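Mnemiopsin 1 (Mnemiopsis leidyi, PDB 5VP3) probably emits light when calcium binds, as a ctenophore photoprotein of the EF-hand family. Local coordinates at residues R12-R15 against T20-F23; D61-L66 against E75-A80; A104-A109 against F189-Y194. All coordinates share one frame; numbering follows the deposited sequence.

Overall arrangement
From the N terminus the three contacts follow one another in series, none nested in or crossing another. Interaction 1 closes the short turn between helix 9-16 and the loop behind it, only four residues lying between its segments. Interaction 2 closes the link between helices 53-66 and 71-87, on the other side of the chain's centre, its own centre about 30 Å from that of interaction 1. Interaction 3 spans the longest interval, 79 residues, and brings the end of helix 179-190 back to helix 101-117. Interactions 1 and 3 touch: V107 on helix 101-117 packs against L14 and W21, joining helix 9-16 and its loop to helix 101-117. Interaction 2 touches neither.

Interaction 1. Residues R12-R15 against T20-F23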
loop_
_atom_site.group_PDB
_atom_site.type_symbol
_atom_site.label_atom_id
_atom_site.label_comp_id
_atom_site.label_asym_id
_atom_site.label_seq_id
_atom_site.Cartn_x
_atom_site.Cartn_y
_atom_site.Cartn_z
ATOM N N ARG A 12 -2.269 7.839 16.598
ATOM C CA ARG A 12 -1.422 7.516 17.745
ATOM C C ARG A 12 0.007 8.020 17.524
ATOM O O ARG A 12 0.598 8.673 18.388
ATOM C CB ARG A 12 -1.441 6.012 17.983
ATOM C CG ARG A 12 -0.691 5.546 19.228
ATOM C CD ARG A 12 -0.478 4.032 19.128
ATOM N NE ARG A 12 0.360 3.519 20.203
ATOM C CZ ARG A 12 0.865 2.283 20.248
ATOM N NH1 ARG A 12 0.628 1.401 19.270
ATOM N NH2 ARG A 12 1.632 1.929 21.274
ATOM N N TYR A 13 0.567 7.754 16.351
ATOM C CA TYR A 13 1.966 8.091 16.141
ATOM C C TYR A 13 2.170 9.601 16.101
ATOM O O TYR A 13 3.113 10.126 16.698
ATOM C CB TYR A 13 2.461 7.445 14.852
ATOM C CG TYR A 13 3.748 8.018 14.415
ATOM C CD1 TYR A 13 4.906 7.780 15.135
ATOM C CD2 TYR A 13 3.817 8.823 13.304
ATOM C CE1 TYR A 13 6.102 8.319 14.744
ATOM C CE2 TYR A 13 5.013 9.373 12.897
ATOM C CZ TYR A 13 6.151 9.114 13.624
ATOM O OH TYR A 13 7.351 9.646 13.222
ATOM N N LEU A 14 1.314 10.315 15.379
ATOM C CA LEU A 14 1.491 11.748 15.257
ATOM C C LEU A 14 1.419 12.398 16.624
ATOM O O LEU A 14 2.281 13.209 16.985
ATOM C CB LEU A 14 0.433 12.326 14.330
ATOM C CG LEU A 14 0.579 11.858 12.876
ATOM C CD1 LEU A 14 -0.623 12.306 12.112
ATOM C CD2 LEU A 14 1.894 12.408 12.238
ATOM N N ARG A 15 0.414 12.017 17.419
ATOM C CA ARG A 15 0.277 12.627 18.747
ATOM C C ARG A 15 1.465 12.275 19.646
ATOM O O ARG A 15 1.877 13.090 20.474
ATOM C CB ARG A 15 -1.034 12.200 19.417
ATOM C CG ARG A 15 -2.341 12.566 18.679
ATOM C CD ARG A 15 -2.278 13.907 17.899
ATOM N NE ARG A 15 -3.552 14.195 17.213
ATOM C CZ ARG A 15 -3.678 14.812 16.030
ATOM N NH1 ARG A 15 -2.618 15.226 15.346
ATOM N NH2 ARG A 15 -4.883 15.032 15.527
ATOM N N THR A 20 0.415 18.117 15.274
ATOM C CA THR A 20 -0.944 18.610 15.532
ATOM C C THR A 20 -1.879 18.451 14.334
ATOM O O THR A 20 -2.953 19.061 14.311
ATOM C CB THR A 20 -0.906 20.100 15.922
ATOM O OG1 THR A 20 -0.232 20.819 14.890
ATOM C CG2 THR A 20 -0.172 20.323 17.232
ATOM N N TRP A 21 -1.491 17.670 13.335
ATOM C CA TRP A 21 -2.208 17.661 12.064
ATOM C C TRP A 21 -3.673 17.310 12.268
ATOM O O TRP A 21 -4.021 16.423 13.070
ATOM C CB TRP A 21 -1.543 16.665 11.105
ATOM C CG TRP A 21 -2.203 16.464 9.799
ATOM C CD1 TRP A 21 -1.908 17.106 8.613
ATOM C CD2 TRP A 21 -3.251 15.549 9.509
ATOM N NE1 TRP A 21 -2.729 16.642 7.616
ATOM C CE2 TRP A 21 -3.562 15.685 8.139
ATOM C CE3 TRP A 21 -3.973 14.629 10.277
ATOM C CZ2 TRP A 21 -4.550 14.922 7.522
ATOM C CZ3 TRP A 21 -4.955 13.882 9.664
ATOM C CH2 TRP A 21 -5.233 14.023 8.307
ATOM N N LYS A 22 -4.531 18.006 11.505
ATOM C CA LYS A 22 -5.973 17.801 11.498
ATOM C C LYS A 22 -6.473 17.544 10.093
ATOM O O LYS A 22 -6.090 18.222 9.137
ATOM C CB LYS A 22 -6.736 19.039 12.067
ATOM C CG LYS A 22 -6.737 19.149 13.580
ATOM C CD LYS A 22 -7.098 17.789 14.219
ATOM C CE LYS A 22 -7.653 17.927 15.629
ATOM N NZ LYS A 22 -6.548 18.101 16.608
ATOM N N PHE A 23 -7.401 16.616 9.988
ATOM C CA PHE A 23 -7.969 16.268 8.699
ATOM C C PHE A 23 -8.987 17.303 8.223
ATOM O O PHE A 23 -9.868 17.729 8.975
ATOM C CB PHE A 23 -8.633 14.891 8.798
ATOM C CG PHE A 23 -9.318 14.465 7.531
ATOM C CD1 PHE A 23 -8.602 14.330 6.363
ATOM C CD2 PHE A 23 -10.678 14.221 7.511
ATOM C CE1 PHE A 23 -9.222 13.953 5.195
ATOM C CE2 PHE A 23 -11.295 13.838 6.338
ATOM C CZ PHE A 23 -10.569 13.697 5.193
#
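R15, near the end of helix 9-16, and T20, in the loop that follows, bring their CA atoms within 6.9 Å as the chain turns back on itself. The contact is carried by the guanidinium group of R15, which grips a single backbone atom end-on with both terminal nitrogens. NH1 donates to W21 O at 2.9 Å, in the carbonyl plane and on a lone pair, while NH2 reaches W21 O at 3.0 Å from nearly straight ahead of the C=O bond. The oxygen lies in the guanidinium plane, so the group is held by its edge; both bonds are bent, with N-H...O angles of 148° at NH1 and 146° at NH2. R15 NH1 has a second acceptor in N19 O. The R15 chain is bent at chi2 (-34°) and then extended, which carries its tip to the loop. K22 crosses it at about a right angle, and its NZ lies 3.7 Å from R15 NH2, a pair of like charges close together. Replacing R15 by an alanine would probably leave the W21 carbonyl without either of these donors and the loop less firmly tied to the helix. On the inner side, L14 CD1 approaches W21 CE3 obliquely at 4.5 Å. Both side chains rest on V107 of helix 101-117, with W21 also touching E110, so that helix 9-16 and its loop lie together against this helix.

Interaction 2. Residues D61-L66 against E75-A80; sequences DRMRQL and EKMRAA
R64, whose CB meets the methyl of M77 across the contact, turns the edge of its guanidinium group to D61, one turn back on its own helix. NE and NH2 both donate side-on to OD1 of D61, which lies in the guanidinium plane; the two nitrogens approach from the same face of the carboxylate, NE well above its plane. The other D61 oxygen, OD2, accepts from Q65 NE2 at 3.2 Å. On the facing helix, R78 uses its edge in the same side-on way, but gives each oxygen of E75 a nitrogen of its own: NE to OE1 and NH2 to OE2, the latter at 2.8 Å. Each salt bridge thus stays within its helix. The two helices are consecutive, 53-66 leaving the first cadmium-binding EF-hand loop and 71-87 following after a short link. Apolar atoms bridge them. M77 reaches across with CB, CG and SD in an extended line (chi1 164°, chi2 172°), and its SD comes to 4.4 Å from M63 CG, while its CE sits 4.4 Å from R64 CB. Beyond the contact, M63 rests on V134 and L135 of helix 123-135, and M77 on Y131 of that helix.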
loop_
_atom_site.group_PDB
_atom_site.type_symbol
_atom_site.label_atom_id
_atom_site.label_comp_id
_atom_site.label_asym_id
_atom_site.label_seq_id
_atom_site.Cartn_x
_atom_site.Cartn_y
_atom_site.Cartn_z
ATOM N N ASP A 61 -1.933 -13.015 -0.653
ATOM C CA ASP A 61 -2.009 -14.463 -0.751
ATOM C C ASP A 61 -2.188 -14.891 -2.202
ATOM O O ASP A 61 -1.641 -15.920 -2.612
ATOM C CB ASP A 61 -3.124 -15.009 0.153
ATOM C CG ASP A 61 -3.214 -16.522 0.109
ATOM O OD1 ASP A 61 -2.336 -17.204 0.703
ATOM O OD2 ASP A 61 -4.149 -17.016 -0.553
ATOM N N ARG A 62 -2.935 -14.119 -3.008
ATOM C CA ARG A 62 -3.013 -14.442 -4.440
ATOM C C ARG A 62 -1.671 -14.208 -5.139
ATOM O O ARG A 62 -1.285 -14.955 -6.048
ATOM C CB ARG A 62 -4.118 -13.617 -5.108
ATOM C CG ARG A 62 -5.505 -14.229 -4.940
ATOM C CD ARG A 62 -6.555 -13.455 -5.724
ATOM N NE ARG A 62 -6.278 -13.449 -7.164
ATOM C CZ ARG A 62 -6.950 -12.720 -8.054
ATOM N NH1 ARG A 62 -7.942 -11.926 -7.660
ATOM N NH2 ARG A 62 -6.632 -12.782 -9.343
ATOM N N MET A 63 -0.936 -13.188 -4.714
ATOM C CA MET A 63 0.397 -12.973 -5.255
ATOM C C MET A 63 1.243 -14.214 -5.018
ATOM O O MET A 63 1.838 -14.759 -5.956
ATOM C CB MET A 63 1.001 -11.723 -4.601
ATOM C CG MET A 63 2.353 -11.308 -5.098
ATOM S SD MET A 63 2.189 -10.766 -6.804
ATOM C CE MET A 63 3.607 -11.563 -7.537
ATOM N N ARG A 64 1.225 -14.726 -3.777
ATOM C CA ARG A 64 1.965 -15.935 -3.406
ATOM C C ARG A 64 1.635 -17.101 -4.328
ATOM O O ARG A 64 2.526 -17.868 -4.718
ATOM C CB ARG A 64 1.628 -16.297 -1.950
ATOM C CG ARG A 64 2.223 -17.585 -1.439
ATOM C CD ARG A 64 1.791 -17.876 -0.012
ATOM N NE ARG A 64 0.421 -18.356 0.073
ATOM C CZ ARG A 64 0.048 -19.618 -0.140
ATOM N NH1 ARG A 64 0.938 -20.549 -0.426
ATOM N NH2 ARG A 64 -1.236 -19.945 -0.061
ATOM N N GLN A 65 0.361 -17.242 -4.702
ATOM C CA GLN A 65 -0.040 -18.382 -5.517
ATOM C C GLN A 65 0.596 -18.341 -6.890
ATOM O O GLN A 65 0.873 -19.394 -7.464
ATOM C CB GLN A 65 -1.548 -18.405 -5.675
ATOM C CG GLN A 65 -2.326 -18.636 -4.370
ATOM C CD GLN A 65 -3.831 -18.529 -4.561
ATOM O OE1 GLN A 65 -4.371 -19.037 -5.554
ATOM N NE2 GLN A 65 -4.526 -17.853 -3.611
ATOM N N LEU A 66 0.835 -17.141 -7.426
ATOM C CA LEU A 66 1.268 -16.968 -8.806
ATOM C C LEU A 66 2.770 -17.024 -8.981
ATOM O O LEU A 66 3.240 -16.942 -10.104
ATOM C CB LEU A 66 0.782 -15.648 -9.353
ATOM C CG LEU A 66 -0.718 -15.610 -9.547
ATOM C CD1 LEU A 66 -1.116 -14.210 -9.709
ATOM C CD2 LEU A 66 -1.135 -16.388 -10.759
ATOM N N GLU A 75 6.613 -14.639 4.288
ATOM C CA GLU A 75 6.332 -14.177 5.639
ATOM C C GLU A 75 6.696 -12.698 5.793
ATOM O O GLU A 75 5.970 -11.941 6.435
ATOM C CB GLU A 75 7.076 -15.079 6.637
ATOM C CG GLU A 75 7.054 -14.584 8.058
ATOM C CD GLU A 75 5.651 -14.578 8.719
ATOM O OE1 GLU A 75 4.667 -15.244 8.244
ATOM O OE2 GLU A 75 5.553 -13.887 9.749
ATOM N N LYS A 76 7.798 -12.260 5.192
ATOM C CA LYS A 76 8.101 -10.826 5.159
ATOM C C LYS A 76 6.999 -10.010 4.485
ATOM O O LYS A 76 6.702 -8.887 4.918
ATOM C CB LYS A 76 9.428 -10.569 4.439
ATOM C CG LYS A 76 10.643 -10.958 5.232
ATOM C CD LYS A 76 10.730 -10.192 6.581
ATOM C CE LYS A 76 11.967 -10.579 7.413
ATOM N NZ LYS A 76 13.229 -10.296 6.655
ATOM N N MET A 77 6.454 -10.507 3.365
ATOM C CA MET A 77 5.382 -9.807 2.678
ATOM C C MET A 77 4.130 -9.759 3.535
ATOM O O MET A 77 3.473 -8.710 3.624
ATOM C CB MET A 77 5.067 -10.495 1.345
ATOM C CG MET A 77 3.712 -10.062 0.736
ATOM S SD MET A 77 3.425 -10.690 -0.917
ATOM C CE MET A 77 3.055 -12.393 -0.587
ATOM N N ARG A 78 3.757 -10.901 4.134
ATOM C CA ARG A 78 2.617 -10.943 5.056
ATOM C C ARG A 78 2.786 -9.910 6.162
ATOM O O ARG A 78 1.884 -9.117 6.425
ATOM C CB ARG A 78 2.455 -12.345 5.668
ATOM C CG ARG A 78 1.194 -12.552 6.567
ATOM C CD ARG A 78 1.385 -13.634 7.661
ATOM N NE ARG A 78 2.513 -13.255 8.527
ATOM C CZ ARG A 78 2.498 -12.252 9.421
ATOM N NH1 ARG A 78 1.407 -11.531 9.616
ATOM N NH2 ARG A 78 3.594 -11.957 10.122
ATOM N N ALA A 79 3.947 -9.917 6.828
ATOM C CA ALA A 79 4.218 -8.953 7.893
ATOM C C ALA A 79 4.092 -7.527 7.404
ATOM O O ALA A 79 3.572 -6.657 8.115
ATOM C CB ALA A 79 5.629 -9.160 8.435
ATOM N N ALA A 80 4.704 -7.231 6.253
ATOM C CA ALA A 80 4.685 -5.862 5.736
ATOM C C ALA A 80 3.273 -5.404 5.414
ATOM O O ALA A 80 2.901 -4.264 5.706
ATOM C CB ALA A 80 5.549 -5.772 4.491
#

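Interaction 3. Residues A104-A109 against F189-Y194. With CD (cadmium ion), chain E.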
loop_
_atom_site.group_PDB
_atom_site.type_symbol
_atom_site.label_atom_id
_atom_site.label_comp_id
_atom_site.label_asym_id
_atom_site.label_seq_id
_atom_site.Cartn_x
_atom_site.Cartn_y
_atom_site.Cartn_z
ATOM N N ALA A 104 -8.529 7.959 7.033
ATOM C CA ALA A 104 -7.456 7.039 7.417
ATOM C C ALA A 104 -6.285 7.155 6.449
ATOM O O ALA A 104 -5.122 7.190 6.868
ATOM C CB ALA A 104 -7.983 5.603 7.455
ATOM N N ASN A 105 -6.578 7.297 5.145
ATOM C CA ASN A 105 -5.514 7.440 4.159
ATOM C C ASN A 105 -4.764 8.738 4.314
ATOM O O ASN A 105 -3.544 8.765 4.158
ATOM C CB ASN A 105 -6.079 7.332 2.761
ATOM C CG ASN A 105 -6.092 5.915 2.287
ATOM O OD1 ASN A 105 -5.101 5.415 1.753
ATOM N ND2 ASN A 105 -7.204 5.244 2.486
ATOM N N ARG A 106 -5.456 9.824 4.630
ATOM C CA ARG A 106 -4.775 11.103 4.702
ATOM C C ARG A 106 -3.968 11.236 5.993
ATOM O O ARG A 106 -2.929 11.878 5.985
ATOM C CB ARG A 106 -5.791 12.244 4.555
ATOM C CG ARG A 106 -6.339 12.374 3.128
ATOM C CD ARG A 106 -5.322 12.987 2.179
ATOM N NE ARG A 106 -4.526 11.995 1.459
ATOM C CZ ARG A 106 -3.322 12.235 0.924
ATOM N NH1 ARG A 106 -2.690 11.271 0.279
ATOM N NH2 ARG A 106 -2.733 13.425 1.041
ATOM N N VAL A 107 -4.394 10.632 7.102
ATOM C CA VAL A 107 -3.554 10.745 8.285
ATOM C C VAL A 107 -2.341 9.849 8.146
ATOM O O VAL A 107 -1.272 10.148 8.693
ATOM C CB VAL A 107 -4.338 10.433 9.568
ATOM C CG1 VAL A 107 -4.878 8.995 9.555
ATOM C CG2 VAL A 107 -3.464 10.705 10.833
ATOM N N PHE A 108 -2.482 8.723 7.444
ATOM C CA PHE A 108 -1.316 7.897 7.161
ATOM C C PHE A 108 -0.281 8.676 6.346
ATOM O O PHE A 108 0.928 8.593 6.616
ATOM C CB PHE A 108 -1.740 6.624 6.425
ATOM C CG PHE A 108 -0.580 5.796 5.960
ATOM C CD1 PHE A 108 0.074 4.958 6.840
ATOM C CD2 PHE A 108 -0.110 5.894 4.665
ATOM C CE1 PHE A 108 1.157 4.222 6.445
ATOM C CE2 PHE A 108 0.978 5.128 4.247
ATOM C CZ PHE A 108 1.595 4.294 5.142
ATOM N N ALA A 109 -0.736 9.474 5.371
ATOM C CA ALA A 109 0.205 10.225 4.545
ATOM C C ALA A 109 0.987 11.229 5.380
ATOM O O ALA A 109 2.187 11.430 5.152
ATOM C CB ALA A 109 -0.522 10.956 3.417
ATOM N N PHE A 189 1.080 3.876 -6.353
ATOM C CA PHE A 189 -0.009 2.906 -6.369
ATOM C C PHE A 189 -0.782 2.943 -5.050
ATOM O O PHE A 189 -2.005 2.800 -5.038
ATOM C CB PHE A 189 0.566 1.501 -6.680
ATOM C CG PHE A 189 -0.480 0.431 -7.039
ATOM C CD1 PHE A 189 -0.993 0.328 -8.341
ATOM C CD2 PHE A 189 -0.917 -0.503 -6.082
ATOM C CE1 PHE A 189 -1.957 -0.669 -8.679
ATOM C CE2 PHE A 189 -1.870 -1.500 -6.413
ATOM C CZ PHE A 189 -2.380 -1.579 -7.716
ATOM N N TRP A 190 -0.100 3.162 -3.948
ATOM C CA TRP A 190 -0.660 3.033 -2.641
ATOM C C TRP A 190 -0.835 4.334 -1.832
ATOM O O TRP A 190 -1.180 4.271 -0.691
ATOM C CB TRP A 190 0.205 2.101 -1.825
ATOM C CG TRP A 190 0.438 0.743 -2.316
ATOM C CD1 TRP A 190 1.564 0.252 -2.827
ATOM C CD2 TRP A 190 -0.461 -0.336 -2.248
ATOM N NE1 TRP A 190 1.421 -1.042 -3.128
ATOM C CE2 TRP A 190 0.173 -1.434 -2.772
ATOM C CE3 TRP A 190 -1.755 -0.466 -1.805
ATOM C CZ2 TRP A 190 -0.432 -2.642 -2.874
ATOM C CZ3 TRP A 190 -2.341 -1.645 -1.895
ATOM C CH2 TRP A 190 -1.689 -2.732 -2.427
ATOM N N MET A 191 -0.601 5.491 -2.411
ATOM C CA MET A 191 -0.694 6.734 -1.669
ATOM C C MET A 191 -0.847 8.016 -2.465
ATOM O O MET A 191 -1.774 8.724 -2.281
ATOM C CB MET A 191 0.470 6.877 -0.701
ATOM C CG MET A 191 0.382 8.138 0.117
ATOM S SD MET A 191 1.648 8.378 1.360
ATOM C CE MET A 191 3.009 8.893 0.363
ATOM N N GLU A 192 0.089 8.309 -3.324
ATOM C CA GLU A 192 0.169 9.602 -3.921
ATOM C C GLU A 192 -0.693 9.688 -5.143
ATOM O O GLU A 192 -0.997 8.709 -5.755
ATOM C CB GLU A 192 1.587 9.906 -4.307
ATOM C CG GLU A 192 2.497 10.121 -3.151
ATOM C CD GLU A 192 3.921 10.322 -3.577
ATOM O OE1 GLU A 192 4.162 10.605 -4.736
ATOM O OE2 GLU A 192 4.780 10.183 -2.745
ATOM N N PRO A 193 -1.014 10.907 -5.519
ATOM C CA PRO A 193 -1.730 11.105 -6.767
ATOM C C PRO A 193 -0.906 10.678 -7.962
ATOM O O PRO A 193 0.276 10.854 -7.990
ATOM C CB PRO A 193 -1.991 12.598 -6.784
ATOM C CG PRO A 193 -1.954 13.001 -5.385
ATOM C CD PRO A 193 -1.058 12.083 -4.658
ATOM N N TYR A 194 -1.546 10.090 -8.939
ATOM C CA TYR A 194 -0.908 9.843 -10.201
ATOM C C TYR A 194 -0.540 11.139 -10.876
ATOM O O TYR A 194 -1.295 12.076 -10.886
ATOM C CB TYR A 194 -1.789 9.032 -11.107
ATOM C CG TYR A 194 -1.953 7.667 -10.581
ATOM C CD1 TYR A 194 -0.947 6.762 -10.671
ATOM C CD2 TYR A 194 -3.091 7.298 -9.956
ATOM C CE1 TYR A 194 -1.078 5.507 -10.158
ATOM C CE2 TYR A 194 -3.234 6.046 -9.452
ATOM C CZ TYR A 194 -2.215 5.158 -9.549
ATOM O OH TYR A 194 -2.360 3.913 -9.050
HETATM CD CD CD E . 6.513 11.623 -4.188
HETATM O O HOH W 1 6.692 12.656 -6.630
HETATM O O HOH W 2 5.026 13.485 -3.111
#
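M191 lies against A109 and F108 just after helix 179-190, the helix that leaves the third cadmium-binding EF-hand loop, and its sulfur makes a Met-aromatic contact with F108 of helix 101-117. From CB the chain runs straight, CG anti to the backbone N (chi1 -178°) and SD continuing the line, which drives the thioether towards the helix. CB itself carries the chain without close approach; at CG the first neighbour appears, NH1 of R106, 4.4 Å away. SD then settles against the helix, 3.9 Å from A109 CB and 4.0 Å from A109 CA. The same sulfur lies 4.4 Å from F108 CE2, placed obliquely to the ring rather than over its centre. Beyond it, the bend at chi3 (77°) turns CE out of the line of the chain, and the side chain also touches I124 of helix 123-135.

R106 reaches M191 by its tip. Its chain is bent at chi2 and chi3, which folds the guanidinium group back over the helix, with A109 CB on one face near the rim. M191 O lies off the edge of the guanidinium group, 3.7 Å from R106 NH1, and no hydrogen bond forms, so the approach is at most electrostatic. F23, from the loop of the first contact, packs against this arginine.

The next residue, E192, is directed away from helix 101-117 and holds a cadmium ion apart from the three EF-hand loops. K188 and, weakly, R187 also bond its carboxylate, which probably steadies it. Both oxygens bind, OE1 at 2.6 Å and OE2 at 2.7 Å from the cadmium, and two water molecules are also bound to the metal.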